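Local coordinates for intramolecular trans-sialidase (Macrobdella decora, PDB 3SLI), which cleaves sialic acid from sialoglycoconjugates by an intramolecular transfer, releasing it as 2,7-anhydro-Neu5Ac, at residues N10-E16 / F168-D174; N49-L54 / A165-G169; K44-E48 / G106-F110; I5-K9 / L22-G27; F55-T61 / T148-T154. All blocks are in the same frame, centred on the assembly; numbering follows the deposited sequence.

Contact 1 (N10-E16 / F168-D174); sequences NNVDIAE and FGGTIGD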
# COMPACT_ATOMS: atom_id res chain seq x y z
N ASN A 10 36.47 -2.19 -9.30
CA ASN A 10 35.80 -3.33 -8.69
C ASN A 10 36.23 -3.56 -7.24
O ASN A 10 37.38 -3.32 -6.88
CB ASN A 10 36.09 -4.56 -9.56
CG ASN A 10 35.57 -5.84 -8.96
OD1 ASN A 10 36.34 -6.68 -8.50
ND2 ASN A 10 34.25 -6.01 -8.97
N ASN A 11 35.28 -4.01 -6.42
CA ASN A 11 35.49 -4.31 -5.00
C ASN A 11 36.25 -3.26 -4.20
O ASN A 11 37.32 -3.52 -3.67
CB ASN A 11 36.15 -5.69 -4.84
CG ASN A 11 35.33 -6.81 -5.49
OD1 ASN A 11 34.12 -6.69 -5.71
ND2 ASN A 11 36.00 -7.91 -5.83
N VAL A 12 35.66 -2.07 -4.09
CA VAL A 12 36.29 -0.98 -3.36
C VAL A 12 35.62 -0.74 -2.00
O VAL A 12 34.44 -0.38 -1.93
CB VAL A 12 36.22 0.34 -4.19
CG1 VAL A 12 36.92 1.45 -3.45
CG2 VAL A 12 36.82 0.14 -5.58
N ASP A 13 36.38 -0.96 -0.93
CA ASP A 13 35.86 -0.73 0.42
C ASP A 13 36.10 0.72 0.82
O ASP A 13 37.21 1.23 0.71
CB ASP A 13 36.54 -1.66 1.43
CG ASP A 13 36.11 -3.11 1.29
OD1 ASP A 13 34.97 -3.36 0.84
OD2 ASP A 13 36.91 -4.01 1.63
N ILE A 14 35.05 1.37 1.30
CA ILE A 14 35.14 2.77 1.71
C ILE A 14 34.81 2.98 3.18
O ILE A 14 33.72 2.63 3.65
CB ILE A 14 34.23 3.64 0.82
CG1 ILE A 14 34.71 3.54 -0.64
CG2 ILE A 14 34.23 5.10 1.30
CD1 ILE A 14 33.83 4.25 -1.63
N ALA A 15 35.79 3.49 3.92
CA ALA A 15 35.60 3.78 5.33
C ALA A 15 34.74 5.03 5.42
O ALA A 15 34.95 6.00 4.69
CB ALA A 15 36.94 4.02 6.02
N GLU A 16 33.73 4.97 6.28
CA GLU A 16 32.79 6.05 6.49
C GLU A 16 33.48 7.40 6.68
O GLU A 16 34.33 7.55 7.55
CB GLU A 16 31.94 5.72 7.71
CG GLU A 16 30.71 6.57 7.91
CD GLU A 16 29.88 6.07 9.08
OE1 GLU A 16 30.48 5.75 10.14
OE2 GLU A 16 28.65 5.95 8.95
N PHE A 168 29.60 8.25 2.53
CA PHE A 168 29.16 6.87 2.36
C PHE A 168 30.08 5.98 3.20
O PHE A 168 31.22 6.34 3.53
CB PHE A 168 29.26 6.48 0.87
CG PHE A 168 29.10 5.00 0.60
CD1 PHE A 168 27.83 4.43 0.46
CD2 PHE A 168 30.22 4.19 0.40
CE1 PHE A 168 27.68 3.08 0.13
CE2 PHE A 168 30.09 2.83 0.07
CZ PHE A 168 28.81 2.27 -0.07
N GLY A 169 29.57 4.81 3.56
CA GLY A 169 30.33 3.84 4.33
C GLY A 169 29.87 2.50 3.80
O GLY A 169 28.65 2.27 3.69
N GLY A 170 30.80 1.65 3.38
CA GLY A 170 30.43 0.35 2.86
C GLY A 170 31.35 -0.13 1.74
O GLY A 170 32.56 0.11 1.78
N THR A 171 30.76 -0.78 0.74
CA THR A 171 31.52 -1.32 -0.39
C THR A 171 30.92 -0.98 -1.76
O THR A 171 29.71 -1.09 -1.97
CB THR A 171 31.62 -2.87 -0.31
OG1 THR A 171 32.29 -3.25 0.90
CG2 THR A 171 32.38 -3.44 -1.52
N ILE A 172 31.77 -0.54 -2.68
CA ILE A 172 31.33 -0.28 -4.05
C ILE A 172 31.75 -1.59 -4.74
O ILE A 172 32.94 -1.84 -4.95
CB ILE A 172 32.06 0.92 -4.71
CG1 ILE A 172 31.77 2.22 -3.96
CG2 ILE A 172 31.62 1.06 -6.17
CD1 ILE A 172 30.31 2.63 -3.95
N GLY A 173 30.77 -2.46 -4.98
CA GLY A 173 31.05 -3.74 -5.61
C GLY A 173 31.63 -3.58 -7.00
O GLY A 173 32.59 -4.27 -7.37
N ASP A 174 31.08 -2.65 -7.77
CA ASP A 174 31.54 -2.43 -9.12
C ASP A 174 31.02 -1.09 -9.63
O ASP A 174 29.96 -0.63 -9.19
CB ASP A 174 31.01 -3.55 -10.03
CG ASP A 174 31.77 -3.65 -11.35
OD1 ASP A 174 32.84 -4.30 -11.38
OD2 ASP A 174 31.29 -3.07 -12.35
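Thr171 places OG1 beside its backbone N (chi1 -60°), and Asp13 turns CG beside its own backbone N (chi1 -72°). The two side chains lie next to each other and point the same way. Thr171 OG1 then donates to Asp13 OD1 at 2.7 Å, nearly in line with the C-O bond. Residues 10-14 and 170-174 are neighbouring antiparallel strands in one sheet of the N-terminal domain, a concanavalin-like beta sandwich. Val12 and Ile172 exchange two backbone bonds, and so do Ile14 and Gly170. Beyond them, Asn11 N donates to Gly173 O at 2.9 Å. Gly173 and Asp174 form a classic beta bulge opposite Ser42 of the next strand, 37-45. Asn10 ND2 meets Asp174 OD1 on its anti lone pair, at a longer 3.3 Å, while Asp174 OD2 pairs with Lys176. The face carrying Val12, Ile14 and Ile172 is apolar. Ile14 CD1 touches Ile172 CG1 at 3.7 Å. Ile14 CB comes to the edge of the Phe168 ring, 4.1 Å from CD2, and the two side chains cross at about a right angle. Tyr20 and Leu155, from strands of the other sheet, pack on this face. The chemistry therefore divides by face: the Asp13 and Asn10 side carries polar pairs, some of them exposed, while the other side supplies hydrocarbon to the sandwich interior.

Contact 2 (N49-L54 / A165-G169); sequences NGIQSL and AYPFG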
# COMPACT_ATOMS: atom_id res chain seq x y z
N ASN A 49 24.47 7.13 7.86
CA ASN A 49 24.48 8.55 7.52
C ASN A 49 23.28 8.88 6.64
O ASN A 49 22.88 8.09 5.78
CB ASN A 49 25.78 8.95 6.79
CG ASN A 49 26.99 8.97 7.72
OD1 ASN A 49 26.85 8.98 8.94
ND2 ASN A 49 28.18 8.98 7.13
N GLY A 50 22.71 10.07 6.87
CA GLY A 50 21.54 10.52 6.13
C GLY A 50 21.64 10.49 4.62
O GLY A 50 20.83 9.86 3.95
N ILE A 51 22.62 11.21 4.07
CA ILE A 51 22.83 11.27 2.62
C ILE A 51 24.21 10.68 2.34
O ILE A 51 25.20 11.08 2.98
CB ILE A 51 22.82 12.73 2.09
CG1 ILE A 51 21.56 13.47 2.56
CG2 ILE A 51 22.92 12.75 0.57
CD1 ILE A 51 20.27 12.94 1.99
N GLN A 52 24.27 9.76 1.38
CA GLN A 52 25.51 9.08 1.03
C GLN A 52 25.78 9.06 -0.48
O GLN A 52 25.09 8.37 -1.24
CB GLN A 52 25.48 7.64 1.57
CG GLN A 52 25.29 7.55 3.08
CD GLN A 52 25.20 6.12 3.59
OE1 GLN A 52 25.98 5.25 3.19
NE2 GLN A 52 24.26 5.88 4.49
N SER A 53 26.76 9.86 -0.92
CA SER A 53 27.15 9.92 -2.33
C SER A 53 27.84 8.61 -2.67
O SER A 53 28.70 8.13 -1.93
CB SER A 53 28.15 11.05 -2.59
OG SER A 53 27.58 12.33 -2.44
N LEU A 54 27.45 8.03 -3.80
CA LEU A 54 28.04 6.79 -4.30
C LEU A 54 29.21 7.14 -5.23
O LEU A 54 30.30 6.58 -5.14
CB LEU A 54 26.98 6.02 -5.09
CG LEU A 54 26.20 4.89 -4.43
CD1 LEU A 54 26.26 4.96 -2.92
CD2 LEU A 54 24.79 4.90 -4.96
N ALA A 165 31.76 15.47 1.90
CA ALA A 165 30.36 15.68 2.25
C ALA A 165 29.55 14.45 1.80
O ALA A 165 30.03 13.66 0.99
CB ALA A 165 29.83 16.94 1.58
N TYR A 166 28.34 14.29 2.34
CA TYR A 166 27.46 13.16 2.01
C TYR A 166 28.28 11.86 2.10
O TYR A 166 28.30 11.06 1.16
CB TYR A 166 26.92 13.32 0.58
CG TYR A 166 26.37 14.69 0.26
CD1 TYR A 166 25.53 15.36 1.16
CD2 TYR A 166 26.67 15.32 -0.96
CE1 TYR A 166 25.01 16.62 0.85
CE2 TYR A 166 26.15 16.56 -1.28
CZ TYR A 166 25.32 17.21 -0.37
OH TYR A 166 24.79 18.44 -0.69
N PRO A 167 28.92 11.61 3.26
CA PRO A 167 29.76 10.44 3.50
C PRO A 167 29.11 9.07 3.46
O PRO A 167 28.24 8.75 4.27
CB PRO A 167 30.34 10.72 4.90
CG PRO A 167 30.03 12.16 5.17
CD PRO A 167 28.70 12.34 4.52
N PHE A 168 29.60 8.25 2.53
CA PHE A 168 29.16 6.87 2.36
C PHE A 168 30.08 5.98 3.20
O PHE A 168 31.22 6.34 3.53
CB PHE A 168 29.26 6.48 0.87
CG PHE A 168 29.10 5.00 0.60
CD1 PHE A 168 27.83 4.43 0.46
CD2 PHE A 168 30.22 4.19 0.40
CE1 PHE A 168 27.68 3.08 0.13
CE2 PHE A 168 30.09 2.83 0.07
CZ PHE A 168 28.81 2.27 -0.07
N GLY A 169 29.57 4.81 3.56
CA GLY A 169 30.33 3.84 4.33
C GLY A 169 29.87 2.50 3.80
O GLY A 169 28.65 2.27 3.69
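The Tyr166 ring has Ser53 OG at its edge, near the ring plane and 3.5 Å from CD2. Ala165 CB lies over one face, offset toward the rim. Ile51 CG2 approaches obliquely, 3.7 Å from Tyr166 CD1, and the His70 ring also stacks with Tyr166. This is a connection in a beta sandwich. Residues 165-169 lead into strand 170-178 of one sheet and pass along strand 51-58 of the other, which turns a corner at Leu54. The Phe168 ring is met here by Gln52 and Leu54. Gln52 OE1 is 3.4 Å from Phe168 CD1, with amide and ring planes 49° apart. Leu54 CD1 lies 3.8 Å from that same Phe168 CD1. The Gln52 amide is held at both ends. OE1 accepts from Ser45 OG, and NE2 donates to Asn49 O and to Ser47 O. This fixes its rotation beside the ring. Ser53 OG is hydrogen-bonded to Thr158. Two bonds join the segments directly. Ser53 N donates to Tyr166 O at 2.9 Å, a single backbone link. The other comes from Asn49 ND2, which meets Pro167 O at 2.9 Å, with the oxygen in the amide plane and an angle of 172° at the hydrogen.

Contact 3 (K44-E48 / G106-F110); sequences KSTSE and GERVF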
# COMPACT_ATOMS: atom_id res chain seq x y z
N LYS A 44 27.01 -1.66 -1.41
CA LYS A 44 26.46 -2.19 -0.17
C LYS A 44 26.76 -1.14 0.90
O LYS A 44 27.93 -0.88 1.18
CB LYS A 44 27.13 -3.52 0.21
CG LYS A 44 26.72 -4.04 1.57
CD LYS A 44 27.22 -5.45 1.82
CE LYS A 44 28.72 -5.52 1.96
NZ LYS A 44 29.17 -6.93 2.18
N SER A 45 25.73 -0.49 1.43
CA SER A 45 25.93 0.54 2.45
C SER A 45 25.91 -0.05 3.87
O SER A 45 24.99 -0.78 4.23
CB SER A 45 24.86 1.62 2.36
OG SER A 45 25.05 2.61 3.37
N THR A 46 26.93 0.28 4.65
CA THR A 46 27.03 -0.18 6.04
C THR A 46 26.89 1.02 6.98
O THR A 46 27.02 0.90 8.20
CB THR A 46 28.38 -0.91 6.31
OG1 THR A 46 29.47 -0.04 5.97
CG2 THR A 46 28.48 -2.19 5.50
N SER A 47 26.61 2.18 6.40
CA SER A 47 26.49 3.42 7.14
C SER A 47 25.06 3.86 7.39
O SER A 47 24.16 3.61 6.59
CB SER A 47 27.22 4.54 6.40
OG SER A 47 26.94 5.82 6.96
N GLU A 48 24.87 4.58 8.49
CA GLU A 48 23.56 5.09 8.85
C GLU A 48 23.48 6.60 8.57
O GLU A 48 22.55 7.27 9.01
CB GLU A 48 23.28 4.76 10.33
CG GLU A 48 21.80 4.64 10.70
CD GLU A 48 21.02 3.65 9.83
OE1 GLU A 48 21.52 2.55 9.53
OE2 GLU A 48 19.87 3.99 9.46
N GLY A 106 18.48 -10.15 7.86
CA GLY A 106 19.60 -9.98 8.76
C GLY A 106 20.94 -9.53 8.21
O GLY A 106 21.85 -9.25 8.99
N GLU A 107 21.09 -9.44 6.89
CA GLU A 107 22.37 -9.03 6.33
C GLU A 107 22.31 -7.89 5.32
O GLU A 107 21.31 -7.72 4.62
CB GLU A 107 23.09 -10.23 5.72
CG GLU A 107 23.35 -11.32 6.74
CD GLU A 107 24.13 -12.49 6.20
OE1 GLU A 107 24.02 -12.79 4.98
OE2 GLU A 107 24.86 -13.13 6.99
N ARG A 108 23.39 -7.10 5.29
CA ARG A 108 23.50 -5.97 4.36
C ARG A 108 23.61 -6.55 2.95
O ARG A 108 24.41 -7.46 2.71
CB ARG A 108 24.74 -5.13 4.69
CG ARG A 108 24.70 -4.41 6.03
CD ARG A 108 23.74 -3.24 6.02
NE ARG A 108 23.69 -2.56 7.31
CZ ARG A 108 23.38 -1.28 7.49
NH1 ARG A 108 23.10 -0.51 6.45
NH2 ARG A 108 23.35 -0.77 8.71
N VAL A 109 22.80 -6.03 2.04
CA VAL A 109 22.78 -6.54 0.67
C VAL A 109 23.17 -5.49 -0.37
O VAL A 109 23.11 -4.28 -0.12
CB VAL A 109 21.39 -7.13 0.31
CG1 VAL A 109 21.12 -8.38 1.16
CG2 VAL A 109 20.28 -6.09 0.50
N PHE A 110 23.60 -5.96 -1.54
CA PHE A 110 23.99 -5.07 -2.63
C PHE A 110 22.79 -4.60 -3.45
O PHE A 110 21.83 -5.35 -3.66
CB PHE A 110 24.96 -5.78 -3.58
CG PHE A 110 26.38 -5.81 -3.09
CD1 PHE A 110 26.80 -6.78 -2.18
CD2 PHE A 110 27.30 -4.87 -3.54
CE1 PHE A 110 28.12 -6.81 -1.73
CE2 PHE A 110 28.62 -4.89 -3.10
CZ PHE A 110 29.04 -5.86 -2.19
O HOH W 1 23.16 -1.64 1.10
O HOH W 2 21.04 1.72 6.61
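Lys44 and Phe110 make the close part of this contact. Lys44 CB sits over the centre of the Phe110 ring, 3.7 Å from the centroid, in a CH-pi contact. The lysine chain bends at chi3 (69°), which brings CE back to 4.0 Å from Phe110 CE1. On its other flank Lys44 CD packs against Arg108 CB at 3.8 Å. A water links the backbones here, from Ser45 N to Val109 O. The far end is looser and wetter. Arg108 NH1 makes a weak, bent bond to Ser45 O, at 2.9 Å. Thr46 CA lies over one face of the guanidinium, toward its rim. Glu48 OE1 stands at the guanidinium edge in a long salt bridge, 3.9 Å from Arg108 NH2, with the two planes 57° apart. A second water accepts from Arg108 NH1 and donates to Glu48 OE1. Strands 37-45 and 107-118 are antiparallel neighbours in one sheet. Arg108 also touches Thr626, far along the chain in the BNR repeat-like range. This end of the strand pair is thus held mainly by packing near Lys44. Around Arg108 the links are a weak bond, a long salt bridge and a bridging water, so the electrostatic share is probably modest.

Contact 4 (I5-K9 / L22-G27); sequences ILMEK and LDQEAG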
# COMPACT_ATOMS: atom_id res chain seq x y z
N ILE A 5 33.51 2.51 -22.29
CA ILE A 5 33.97 2.61 -20.92
C ILE A 5 35.18 3.53 -20.71
O ILE A 5 36.27 3.29 -21.25
CB ILE A 5 34.28 1.19 -20.35
CG1 ILE A 5 33.03 0.31 -20.46
CG2 ILE A 5 34.73 1.29 -18.91
CD1 ILE A 5 33.24 -1.14 -20.00
N LEU A 6 34.96 4.58 -19.93
CA LEU A 6 35.99 5.55 -19.59
C LEU A 6 36.70 5.14 -18.31
O LEU A 6 37.88 5.43 -18.12
CB LEU A 6 35.38 6.94 -19.38
CG LEU A 6 34.63 7.61 -20.53
CD1 LEU A 6 34.20 9.01 -20.10
CD2 LEU A 6 35.52 7.67 -21.78
N MET A 7 35.99 4.44 -17.43
CA MET A 7 36.55 4.05 -16.15
C MET A 7 35.77 2.87 -15.58
O MET A 7 34.56 2.78 -15.75
CB MET A 7 36.42 5.25 -15.20
CG MET A 7 37.11 5.15 -13.86
SD MET A 7 36.81 6.67 -12.89
CE MET A 7 38.10 7.77 -13.53
N GLU A 8 36.48 1.95 -14.93
CA GLU A 8 35.87 0.80 -14.31
C GLU A 8 36.68 0.46 -13.08
O GLU A 8 37.90 0.58 -13.08
CB GLU A 8 35.82 -0.40 -15.26
CG GLU A 8 35.13 -1.61 -14.64
CD GLU A 8 34.98 -2.79 -15.58
OE1 GLU A 8 34.72 -2.58 -16.79
OE2 GLU A 8 35.09 -3.94 -15.11
N LYS A 9 35.98 0.08 -12.01
CA LYS A 9 36.64 -0.26 -10.76
C LYS A 9 35.82 -1.38 -10.12
O LYS A 9 34.61 -1.47 -10.34
CB LYS A 9 36.69 0.97 -9.85
CG LYS A 9 37.90 1.03 -8.93
CD LYS A 9 39.18 1.31 -9.71
CE LYS A 9 40.36 1.46 -8.78
NZ LYS A 9 40.52 0.26 -7.91
N LEU A 22 39.50 8.67 -7.34
CA LEU A 22 39.65 8.02 -8.64
C LEU A 22 40.40 8.97 -9.58
O LEU A 22 40.38 8.80 -10.81
CB LEU A 22 38.28 7.69 -9.23
CG LEU A 22 37.49 6.62 -8.50
CD1 LEU A 22 36.14 6.43 -9.17
CD2 LEU A 22 38.28 5.32 -8.48
N ASP A 23 41.06 9.97 -9.00
CA ASP A 23 41.81 10.96 -9.76
C ASP A 23 42.97 10.38 -10.57
O ASP A 23 43.31 10.91 -11.62
CB ASP A 23 42.34 12.07 -8.82
CG ASP A 23 41.21 12.86 -8.14
OD1 ASP A 23 40.03 12.66 -8.48
OD2 ASP A 23 41.52 13.69 -7.25
N GLN A 24 43.58 9.29 -10.09
CA GLN A 24 44.71 8.69 -10.81
C GLN A 24 44.33 7.68 -11.90
O GLN A 24 45.22 7.14 -12.57
CB GLN A 24 45.76 8.08 -9.85
CG GLN A 24 45.38 6.76 -9.10
CD GLN A 24 45.42 5.47 -9.96
OE1 GLN A 24 44.68 4.52 -9.68
NE2 GLN A 24 46.28 5.43 -10.97
N GLU A 25 43.04 7.40 -12.07
CA GLU A 25 42.60 6.46 -13.10
C GLU A 25 42.93 7.03 -14.48
O GLU A 25 42.83 8.24 -14.69
CB GLU A 25 41.10 6.18 -13.00
CG GLU A 25 40.67 5.47 -11.73
CD GLU A 25 41.24 4.07 -11.61
OE1 GLU A 25 41.10 3.28 -12.58
OE2 GLU A 25 41.83 3.76 -10.56
N ALA A 26 43.30 6.16 -15.41
CA ALA A 26 43.65 6.57 -16.76
C ALA A 26 42.59 7.43 -17.44
O ALA A 26 42.91 8.40 -18.15
CB ALA A 26 43.97 5.34 -17.62
N GLY A 27 41.32 7.13 -17.17
CA GLY A 27 40.23 7.86 -17.78
C GLY A 27 39.66 9.03 -17.00
O GLY A 27 38.67 9.63 -17.43
O HOH W 3 39.96 4.96 -16.16
O HOH W 4 39.33 2.51 -15.01
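Leu6 O points at Gly27 CA, and the two make a nearly straight CA-H...O contact of 3.4 Å. The chain turns a corner at Leu6, within strand 5-14, and Leu6 with Met7 forms a classic beta bulge opposite Val177. Residues 22-25 form a type I beta turn, closed by Glu25 N to Leu22 O. Gly27 takes the N-cap position of helix 28-31. The contact thus joins an edge of one sheet of the N-terminal beta sandwich to the turn and short helix that follow strand 20-21. No hydrogen bond runs directly between the segments. Met7 reaches across with an extended chain that bends only at its end (chi3 -84°). Its SD lies 3.8 Å from Leu22 CD1. Its CE presses on Glu25 CB at 3.4 Å, and Met7 also packs on Ala28 and Val31 of the helix. The aliphatic part of Lys9 crosses Glu25 at a slant, with Lys9 CE 3.3 Å from Glu25 OE2. Lys9 NZ stays 4.6 Å from that oxygen, beyond a salt bridge, so any attraction is probably diffuse. One water accepts from Gly27 N and donates to Leu6 O. Another accepts from Glu8 N at 2.9 Å and donates to Glu25 OE1 at 3.1 Å.

Contact 5 (F55-T61 / T148-T154); sequences FSVGNST and TGVDNVT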
# COMPACT_ATOMS: atom_id res chain seq x y z
N PHE A 55 28.97 8.13 -6.09
CA PHE A 55 29.94 8.58 -7.09
C PHE A 55 29.73 10.07 -7.33
O PHE A 55 28.58 10.52 -7.42
CB PHE A 55 29.69 7.81 -8.39
CG PHE A 55 30.47 8.32 -9.58
CD1 PHE A 55 31.79 7.92 -9.80
CD2 PHE A 55 29.87 9.19 -10.50
CE1 PHE A 55 32.50 8.38 -10.91
CE2 PHE A 55 30.58 9.65 -11.62
CZ PHE A 55 31.89 9.24 -11.82
N SER A 56 30.82 10.82 -7.45
CA SER A 56 30.74 12.27 -7.70
C SER A 56 31.93 12.79 -8.50
O SER A 56 33.02 12.20 -8.50
CB SER A 56 30.67 13.05 -6.38
OG SER A 56 31.86 12.90 -5.63
N VAL A 57 31.71 13.91 -9.17
CA VAL A 57 32.72 14.58 -9.97
C VAL A 57 32.41 16.06 -9.75
O VAL A 57 31.26 16.49 -9.90
CB VAL A 57 32.58 14.25 -11.49
CG1 VAL A 57 33.71 14.91 -12.27
CG2 VAL A 57 32.62 12.74 -11.71
N GLY A 58 33.41 16.84 -9.36
CA GLY A 58 33.17 18.25 -9.15
C GLY A 58 34.38 19.07 -8.77
O GLY A 58 35.53 18.65 -8.94
N ASN A 59 34.10 20.26 -8.27
CA ASN A 59 35.11 21.22 -7.85
C ASN A 59 35.21 21.21 -6.32
O ASN A 59 34.27 21.61 -5.64
CB ASN A 59 34.71 22.60 -8.36
CG ASN A 59 35.74 23.65 -8.07
OD1 ASN A 59 36.61 23.47 -7.22
ND2 ASN A 59 35.66 24.76 -8.79
N SER A 60 36.36 20.79 -5.80
CA SER A 60 36.57 20.68 -4.36
C SER A 60 37.05 21.95 -3.65
O SER A 60 37.18 21.95 -2.41
CB SER A 60 37.60 19.59 -4.08
OG SER A 60 38.91 20.03 -4.45
N THR A 61 37.32 23.01 -4.40
CA THR A 61 37.87 24.22 -3.81
C THR A 61 36.92 25.13 -3.03
O THR A 61 35.69 25.06 -3.16
CB THR A 61 38.67 25.04 -4.85
OG1 THR A 61 37.79 25.56 -5.85
CG2 THR A 61 39.72 24.15 -5.52
N THR A 148 31.99 24.24 -13.61
CA THR A 148 33.20 25.05 -13.61
C THR A 148 34.28 24.61 -12.63
O THR A 148 34.04 24.49 -11.42
CB THR A 148 32.86 26.53 -13.35
OG1 THR A 148 31.85 26.95 -14.27
CG2 THR A 148 34.10 27.42 -13.53
N GLY A 149 35.47 24.34 -13.16
CA GLY A 149 36.59 23.95 -12.32
C GLY A 149 36.61 22.56 -11.72
O GLY A 149 37.10 22.39 -10.59
N VAL A 150 36.13 21.56 -12.45
CA VAL A 150 36.15 20.19 -11.93
C VAL A 150 37.60 19.80 -11.65
O VAL A 150 38.48 20.03 -12.48
CB VAL A 150 35.49 19.21 -12.92
CG1 VAL A 150 35.69 17.77 -12.46
CG2 VAL A 150 34.01 19.51 -13.03
N ASP A 151 37.85 19.22 -10.48
CA ASP A 151 39.20 18.83 -10.10
C ASP A 151 39.27 17.47 -9.40
O ASP A 151 40.31 17.12 -8.83
CB ASP A 151 39.84 19.91 -9.21
CG ASP A 151 39.18 20.01 -7.82
OD1 ASP A 151 38.13 19.38 -7.58
OD2 ASP A 151 39.74 20.73 -6.96
N ASN A 152 38.18 16.71 -9.42
CA ASN A 152 38.18 15.42 -8.75
C ASN A 152 37.06 14.49 -9.20
O ASN A 152 36.03 14.93 -9.71
CB ASN A 152 38.12 15.61 -7.22
CG ASN A 152 36.71 15.91 -6.72
OD1 ASN A 152 35.94 14.99 -6.41
ND2 ASN A 152 36.36 17.19 -6.64
N VAL A 153 37.31 13.20 -9.02
CA VAL A 153 36.37 12.13 -9.32
C VAL A 153 36.47 11.33 -8.03
O VAL A 153 37.56 10.84 -7.68
CB VAL A 153 36.80 11.25 -10.51
CG1 VAL A 153 35.78 10.13 -10.73
CG2 VAL A 153 36.93 12.09 -11.77
N THR A 154 35.36 11.22 -7.31
CA THR A 154 35.36 10.55 -6.02
C THR A 154 34.23 9.54 -5.83
O THR A 154 33.11 9.71 -6.33
CB THR A 154 35.27 11.61 -4.86
OG1 THR A 154 36.36 12.54 -4.99
CG2 THR A 154 35.34 10.95 -3.49
O HOH W 5 33.43 15.17 -5.47
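Val57 and Val150 press methyl against methyl, with CG1 to CG1 at 3.5 Å, tighter than usual van der Waals contact. On the same side, Val153 CG1 lies alongside Phe55 and Val57, 3.7 Å from Phe55 CE1 and more loosely against Val57 CG2. Val31 of the short helix packs against Phe55, Val57 and Val153. Gly58 adds no bulk, and Asn152 folds its amide back over the Gly58 carbonyl. Ser56 OG is hydrogen-bonded to Gly157 O, and a water between it and Asn152 OD1 donates to both. Strands 51-58 and 152-155 are antiparallel neighbours in the six-stranded sheet of the N-terminal beta sandwich. Asp151 and Asn152 make a classic beta bulge opposite Gly58, whose O accepts from Asp151 N at 2.8 Å and more weakly from Asn152 N. Asp151 OD1 is gripped from opposite faces of its plane, by Ser60 N at 2.9 Å and Asn152 ND2 at 3.0 Å. Asp151 OD2 accepts from Ser60 OG at 2.7 Å, on its syn side. Asn59, with CG anti to the backbone N (chi1 -175°), lies across the Gly149 carbonyl. Its ND2 donates to Thr148 O at 3.1 Å, while its OD1 accepts from Thr61 N in an Asx turn.

All five contacts lie in the N-terminal beta sandwich, and none is fully buried. Contacts 1 and 5 are strand ladders, one in each sheet, and have the most buried residues. Contact 3 has the fewest and is the most surface-like. Contacts 1 and 2 share Phe168 and Gly169. Contact 3 pairs strand 37-45, the other neighbour of strand 170-178, with strand 107-118, and touches contact 1 through Glu16 with Ser47 and contact 2 through Gln52 with Ser45. Contact 4 uses the start of strand 5-14 and meets contact 5 through Leu22 and Asp23 with Val153. Backbone bonds dominate contacts 1 and 5, side-chain amides mark contact 2, and waters bridge contacts 3 and 4.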